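Local coordinates for uncharacterized protein (Legionella longbeachae NSW150, PDB 4JZA) that probably dephosphorylates phosphoinositides at the 3-position of the inositol ring, as a phosphatase of a bacterial pathogen that acts on host lipids, at residues Glu528-Ser533 and Ile590-Leu595; Asp565-Tyr570 and Gly575-Phe580. One frame throughout, in Å; residues are numbered along the deposited sequence.

Contact 1 (Glu528-Ser533 and Ile590-Leu595); sequences ELFLSS and IRFVSL
F530 and F592 meet across the gap between two helices of the alpha/beta fold, 524-542 and 587-602, and their rings make the entire contact. The backbones stand well apart, with F530 CA 12.3 Å from F592 CA, so this is a bridge of two long side chains rather than a closely fitted helix pair. Even at the rings the touch is small: F530 CZ lies 4.3 Å from F592 CE2. The two form an oblique aromatic pair, with ring centres 6.0 Å apart. Their planes meet at 37°. F592 has CG anti to the backbone N (chi1 180°), which carries its ring straight out from a CB that points toward the 528-533 helix turns.

The tight side is the one facing helix 556-574, whose H563 makes edge-to-face pairs with both phenylalanines. V511 of helix 501-513 backs F530, and P578, in the loop after helix 556-574, lies against F592. The far side of helix 587-602 is open to solvent: I590 is exposed, and R591 and S594 are partly so, R591 being paired with E587 in a salt bridge one turn earlier. V593, by contrast, is buried against helix 628-637. Polar atoms enter on the 524-542 side, where S533 OG is hydrogen-bonded with H563 ND1 and with T564 OG1.

Contact 2 (Asp565-Tyr570 and Gly575-Phe580); sequences DAMILY and GTWPVF
P578 is the bump here, pushed into a hollow between the Y570 ring and the side chain of M567, where the loop after helix 556-574 folds back on it. Its CB rides over the centre of the tyrosine ring, 3.6 Å from the centroid and only 7° off the normal, a CH-pi contact. The tyrosine ring is set under the proline because CG stands anti to the backbone N (chi1 -174°). The other wall of the hollow is M567, a selenomethionine, whose CG comes 3.8 Å from P578 CG; the bend at chi3 brings M567 CE to 3.8 Å from P578 O.

W577 leaves the backbone away from the helix, but its indole comes back to meet the helix edge-on, CZ3 lying 3.5 Å from M567 O and 4.3 Å from I568 CG1, while K571 makes a cation-pi contact with it. At the rim of the tyrosine, T576 O lies near the ring plane beside CD1. The loop is tied locally by T576 OG1, which gives a hydrogen bond of 3.0 Å to W577 O from above the carbonyl plane. G575 starts the reversal, leaving the helix with a positive phi of 92°.

The helix and the loop that folds back on it are packed in from several sides: W577 rests on helices 501-513 and 524-542, A566 and Y570 lie against helix 587-602, and D565 and I568 reach strand 352-359 of the central sheet.

The contacts share no element: contact 1 joins helices 524-542 and 587-602, contact 2 helix 556-574 and its following loop. Both segments of contact 2 lie in the chain between the two helices of contact 1, and H563 of helix 556-574 touches both its phenylalanines. Contact 1 is small, fully buried and purely aromatic; contact 2 is far larger, only partly buried, and mixes proline-aromatic packing with indole against backbone. They meet directly: S533 CB lies 3.5 Å from M567 SE, F530 CZ 3.5 Å from F580 N, and F592 CE1 3.6 Å from A566 CB. The 565-570 helix turns and the 575-580 loop thus wedge between the two phenylalanine-bearing helices.

Contact 1 (Glu528-Ser533 and Ile590-Leu595)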
loop_
_atom_site.group_PDB
_atom_site.type_symbol
_atom_site.label_atom_id
_atom_site.label_comp_id
_atom_site.label_asym_id
_atom_site.label_seq_id
_atom_site.Cartn_x
_atom_site.Cartn_y
_atom_site.Cartn_z
ATOM N N GLU A 528 13.190 -1.521 26.564
ATOM C CA GLU A 528 11.958 -1.130 25.883
ATOM C C GLU A 528 10.853 -2.195 25.856
ATOM O O GLU A 528 9.683 -1.868 25.966
ATOM C CB GLU A 528 12.252 -0.698 24.449
ATOM C CG GLU A 528 13.087 0.555 24.367
ATOM C CD GLU A 528 12.473 1.779 25.022
ATOM O OE1 GLU A 528 11.279 1.975 24.982
ATOM O OE2 GLU A 528 13.185 2.607 25.555
ATOM N N LEU A 529 11.222 -3.443 25.653
ATOM C CA LEU A 529 10.261 -4.476 25.517
ATOM C C LEU A 529 9.675 -4.728 26.863
ATOM O O LEU A 529 8.468 -5.008 26.969
ATOM C CB LEU A 529 10.910 -5.739 24.978
ATOM C CG LEU A 529 11.431 -5.642 23.543
ATOM C CD1 LEU A 529 12.111 -6.949 23.208
ATOM C CD2 LEU A 529 10.327 -5.393 22.547
ATOM N N PHE A 530 10.526 -4.626 27.894
ATOM C CA PHE A 530 10.052 -4.760 29.269
ATOM C C PHE A 530 9.165 -3.603 29.700
ATOM O O PHE A 530 8.117 -3.820 30.302
ATOM C CB PHE A 530 11.197 -4.924 30.257
ATOM C CG PHE A 530 11.574 -6.341 30.485
ATOM C CD1 PHE A 530 10.834 -7.115 31.316
ATOM C CD2 PHE A 530 12.667 -6.898 29.850
ATOM C CE1 PHE A 530 11.164 -8.429 31.517
ATOM C CE2 PHE A 530 13.019 -8.214 30.048
ATOM C CZ PHE A 530 12.266 -8.982 30.895
ATOM N N LEU A 531 9.549 -2.374 29.382
ATOM C CA LEU A 531 8.660 -1.274 29.648
ATOM C C LEU A 531 7.355 -1.476 28.956
ATOM O O LEU A 531 6.349 -1.304 29.594
ATOM C CB LEU A 531 9.248 0.028 29.186
ATOM C CG LEU A 531 10.465 0.450 29.999
ATOM C CD1 LEU A 531 10.979 1.695 29.336
ATOM C CD2 LEU A 531 10.139 0.712 31.466
ATOM N N SER A 532 7.340 -1.863 27.670
ATOM C CA SER A 532 6.069 -1.945 26.941
ATOM C C SER A 532 5.236 -3.136 27.470
ATOM O O SER A 532 4.027 -3.019 27.671
ATOM C CB SER A 532 6.267 -1.906 25.393
ATOM O OG SER A 532 6.773 -3.112 24.858
ATOM N N SER A 533 5.890 -4.247 27.801
ATOM C CA SER A 533 5.174 -5.432 28.282
ATOM C C SER A 533 4.578 -5.171 29.643
ATOM O O SER A 533 3.458 -5.599 29.908
ATOM C CB SER A 533 6.066 -6.681 28.328
ATOM O OG SER A 533 6.255 -7.270 27.052
ATOM N N ILE A 590 17.769 -17.671 30.474
ATOM C CA ILE A 590 17.876 -18.667 29.419
ATOM C C ILE A 590 16.513 -19.198 29.116
ATOM O O ILE A 590 16.183 -19.442 27.957
ATOM C CB ILE A 590 18.854 -19.823 29.782
ATOM C CG1 ILE A 590 20.301 -19.446 29.436
ATOM C CG2 ILE A 590 18.572 -21.113 29.013
ATOM C CD1 ILE A 590 21.309 -20.266 30.232
ATOM N N ARG A 591 15.717 -19.357 30.149
ATOM C CA ARG A 591 14.380 -19.923 29.999
ATOM C C ARG A 591 13.343 -19.017 29.390
ATOM O O ARG A 591 12.339 -19.480 28.818
ATOM C CB ARG A 591 13.880 -20.312 31.346
ATOM C CG ARG A 591 14.496 -21.600 31.801
ATOM C CD ARG A 591 14.184 -21.697 33.259
ATOM N NE ARG A 591 14.386 -23.027 33.775
ATOM C CZ ARG A 591 14.215 -23.329 35.050
ATOM N NH1 ARG A 591 13.846 -22.383 35.923
ATOM N NH2 ARG A 591 14.416 -24.574 35.448
ATOM N N PHE A 592 13.572 -17.730 29.592
ATOM C CA PHE A 592 12.761 -16.718 28.994
ATOM C C PHE A 592 13.124 -16.622 27.509
ATOM O O PHE A 592 12.250 -16.646 26.630
ATOM C CB PHE A 592 12.966 -15.380 29.736
ATOM C CG PHE A 592 12.156 -14.250 29.165
ATOM C CD1 PHE A 592 10.787 -14.324 29.177
ATOM C CD2 PHE A 592 12.767 -13.143 28.575
ATOM C CE1 PHE A 592 10.021 -13.314 28.642
ATOM C CE2 PHE A 592 11.998 -12.122 28.039
ATOM C CZ PHE A 592 10.617 -12.204 28.085
ATOM N N VAL A 593 14.422 -16.555 27.240
ATOM C CA VAL A 593 14.914 -16.503 25.887
ATOM C C VAL A 593 14.371 -17.676 25.091
ATOM O O VAL A 593 14.008 -17.537 23.915
ATOM C CB VAL A 593 16.452 -16.441 25.848
ATOM C CG1 VAL A 593 17.011 -16.544 24.425
ATOM C CG2 VAL A 593 16.929 -15.117 26.438
ATOM N N SER A 594 14.290 -18.832 25.718
ATOM C CA SER A 594 13.760 -19.988 25.012
ATOM C C SER A 594 12.294 -19.794 24.568
ATOM O O SER A 594 11.917 -20.145 23.439
ATOM C CB SER A 594 13.877 -21.239 25.873
ATOM O OG SER A 594 13.785 -22.383 25.041
ATOM N N LEU A 595 11.493 -19.230 25.468
ATOM C CA LEU A 595 10.104 -18.934 25.189
ATOM C C LEU A 595 9.990 -17.887 24.110
ATOM O O LEU A 595 9.238 -18.097 23.165
ATOM C CB LEU A 595 9.362 -18.453 26.436
ATOM C CG LEU A 595 9.130 -19.573 27.454
ATOM C CD1 LEU A 595 8.914 -18.987 28.847
ATOM C CD2 LEU A 595 7.983 -20.480 27.026
#

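Contact 2 (Asp565-Tyr570 and Gly575-Phe580)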
loop_
_atom_site.group_PDB
_atom_site.type_symbol
_atom_site.label_atom_id
_atom_site.label_comp_id
_atom_site.label_asym_id
_atom_site.label_seq_id
_atom_site.Cartn_x
_atom_site.Cartn_y
_atom_site.Cartn_z
ATOM N N ASP A 565 3.448 -12.143 25.424
ATOM C CA ASP A 565 3.092 -13.570 25.508
ATOM C C ASP A 565 4.166 -14.379 26.291
ATOM O O ASP A 565 3.853 -15.188 27.154
ATOM C CB ASP A 565 2.879 -14.193 24.119
ATOM C CG ASP A 565 1.528 -13.822 23.487
ATOM O OD1 ASP A 565 0.598 -13.431 24.257
ATOM O OD2 ASP A 565 1.389 -13.947 22.220
ATOM N N ALA A 566 5.432 -14.158 25.995
ATOM C CA ALA A 566 6.470 -14.931 26.636
ATOM C C ALA A 566 6.504 -14.713 28.150
ATOM O O ALA A 566 6.820 -15.633 28.890
ATOM C CB ALA A 566 7.824 -14.585 26.046
HETATM N N MSE A 567 6.229 -13.500 28.620
HETATM C CA MSE A 567 6.221 -13.233 30.060
HETATM C C MSE A 567 5.080 -13.998 30.706
HETATM O O MSE A 567 5.236 -14.603 31.772
HETATM C CB MSE A 567 6.107 -11.745 30.311
HETATM C CG MSE A 567 7.433 -11.085 29.961
HETATM SE SE MSE A 567 7.361 -9.170 30.402
HETATM C CE MSE A 567 7.362 -9.384 32.363
ATOM N N ILE A 568 3.920 -13.986 30.060
ATOM C CA ILE A 568 2.756 -14.718 30.547
ATOM C C ILE A 568 3.084 -16.223 30.568
ATOM O O ILE A 568 2.822 -16.875 31.551
ATOM C CB ILE A 568 1.491 -14.363 29.713
ATOM C CG1 ILE A 568 1.098 -12.912 29.986
ATOM C CG2 ILE A 568 0.298 -15.268 30.013
ATOM C CD1 ILE A 568 0.142 -12.368 28.954
ATOM N N LEU A 569 3.689 -16.771 29.519
ATOM C CA LEU A 569 4.044 -18.181 29.540
ATOM C C LEU A 569 5.075 -18.517 30.614
ATOM O O LEU A 569 5.029 -19.596 31.221
ATOM C CB LEU A 569 4.569 -18.639 28.180
ATOM C CG LEU A 569 3.473 -18.570 27.122
ATOM C CD1 LEU A 569 4.042 -18.906 25.769
ATOM C CD2 LEU A 569 2.289 -19.483 27.444
ATOM N N TYR A 570 6.004 -17.607 30.844
ATOM C CA TYR A 570 7.034 -17.777 31.868
ATOM C C TYR A 570 6.381 -17.837 33.282
ATOM O O TYR A 570 6.599 -18.780 34.047
ATOM C CB TYR A 570 8.070 -16.629 31.747
ATOM C CG TYR A 570 9.262 -16.741 32.650
ATOM C CD1 TYR A 570 9.160 -16.444 34.014
ATOM C CD2 TYR A 570 10.505 -17.158 32.163
ATOM C CE1 TYR A 570 10.249 -16.575 34.844
ATOM C CE2 TYR A 570 11.595 -17.299 33.016
ATOM C CZ TYR A 570 11.453 -17.011 34.347
ATOM O OH TYR A 570 12.511 -17.112 35.193
ATOM N N GLY A 575 6.141 -19.778 37.952
ATOM C CA GLY A 575 5.522 -19.212 39.120
ATOM C C GLY A 575 5.829 -17.750 39.393
ATOM O O GLY A 575 5.213 -17.153 40.270
ATOM N N THR A 576 6.754 -17.130 38.667
ATOM C CA THR A 576 6.907 -15.684 38.833
ATOM C C THR A 576 7.237 -15.023 37.478
ATOM O O THR A 576 7.614 -15.708 36.524
ATOM C CB THR A 576 7.941 -15.346 39.926
ATOM O OG1 THR A 576 9.093 -14.781 39.340
ATOM C CG2 THR A 576 8.398 -16.617 40.739
ATOM N N TRP A 577 7.032 -13.707 37.385
ATOM C CA TRP A 577 7.373 -12.940 36.195
ATOM C C TRP A 577 8.854 -13.044 35.993
ATOM O O TRP A 577 9.553 -13.044 36.968
ATOM C CB TRP A 577 7.023 -11.462 36.369
ATOM C CG TRP A 577 5.546 -11.235 36.510
ATOM C CD1 TRP A 577 4.897 -10.734 37.585
ATOM C CD2 TRP A 577 4.535 -11.522 35.532
ATOM N NE1 TRP A 577 3.542 -10.693 37.344
ATOM C CE2 TRP A 577 3.304 -11.166 36.086
ATOM C CE3 TRP A 577 4.564 -12.044 34.242
ATOM C CZ2 TRP A 577 2.125 -11.305 35.403
ATOM C CZ3 TRP A 577 3.394 -12.173 33.561
ATOM C CH2 TRP A 577 2.181 -11.810 34.139
ATOM N N PRO A 578 9.340 -13.120 34.730
ATOM C CA PRO A 578 10.761 -12.941 34.487
ATOM C C PRO A 578 11.059 -11.462 34.623
ATOM O O PRO A 578 10.139 -10.657 34.580
ATOM C CB PRO A 578 10.913 -13.388 33.044
ATOM C CG PRO A 578 9.643 -12.979 32.390
ATOM C CD PRO A 578 8.583 -13.162 33.450
ATOM N N VAL A 579 12.326 -11.089 34.765
ATOM C CA VAL A 579 12.668 -9.680 35.028
ATOM C C VAL A 579 13.796 -9.192 34.176
ATOM O O VAL A 579 14.640 -9.969 33.728
ATOM C CB VAL A 579 13.015 -9.408 36.528
ATOM C CG1 VAL A 579 11.780 -9.678 37.416
ATOM C CG2 VAL A 579 14.217 -10.250 36.978
ATOM N N PHE A 580 13.766 -7.889 33.914
ATOM C CA PHE A 580 14.790 -7.270 33.112
ATOM C C PHE A 580 16.215 -7.520 33.596
ATOM O O PHE A 580 17.102 -7.811 32.805
ATOM C CB PHE A 580 14.559 -5.764 33.052
ATOM C CG PHE A 580 15.570 -5.031 32.200
ATOM C CD1 PHE A 580 15.888 -5.490 30.904
ATOM C CD2 PHE A 580 16.229 -3.903 32.705
ATOM C CE1 PHE A 580 16.820 -4.831 30.149
ATOM C CE2 PHE A 580 17.151 -3.235 31.948
ATOM C CZ PHE A 580 17.449 -3.693 30.669
#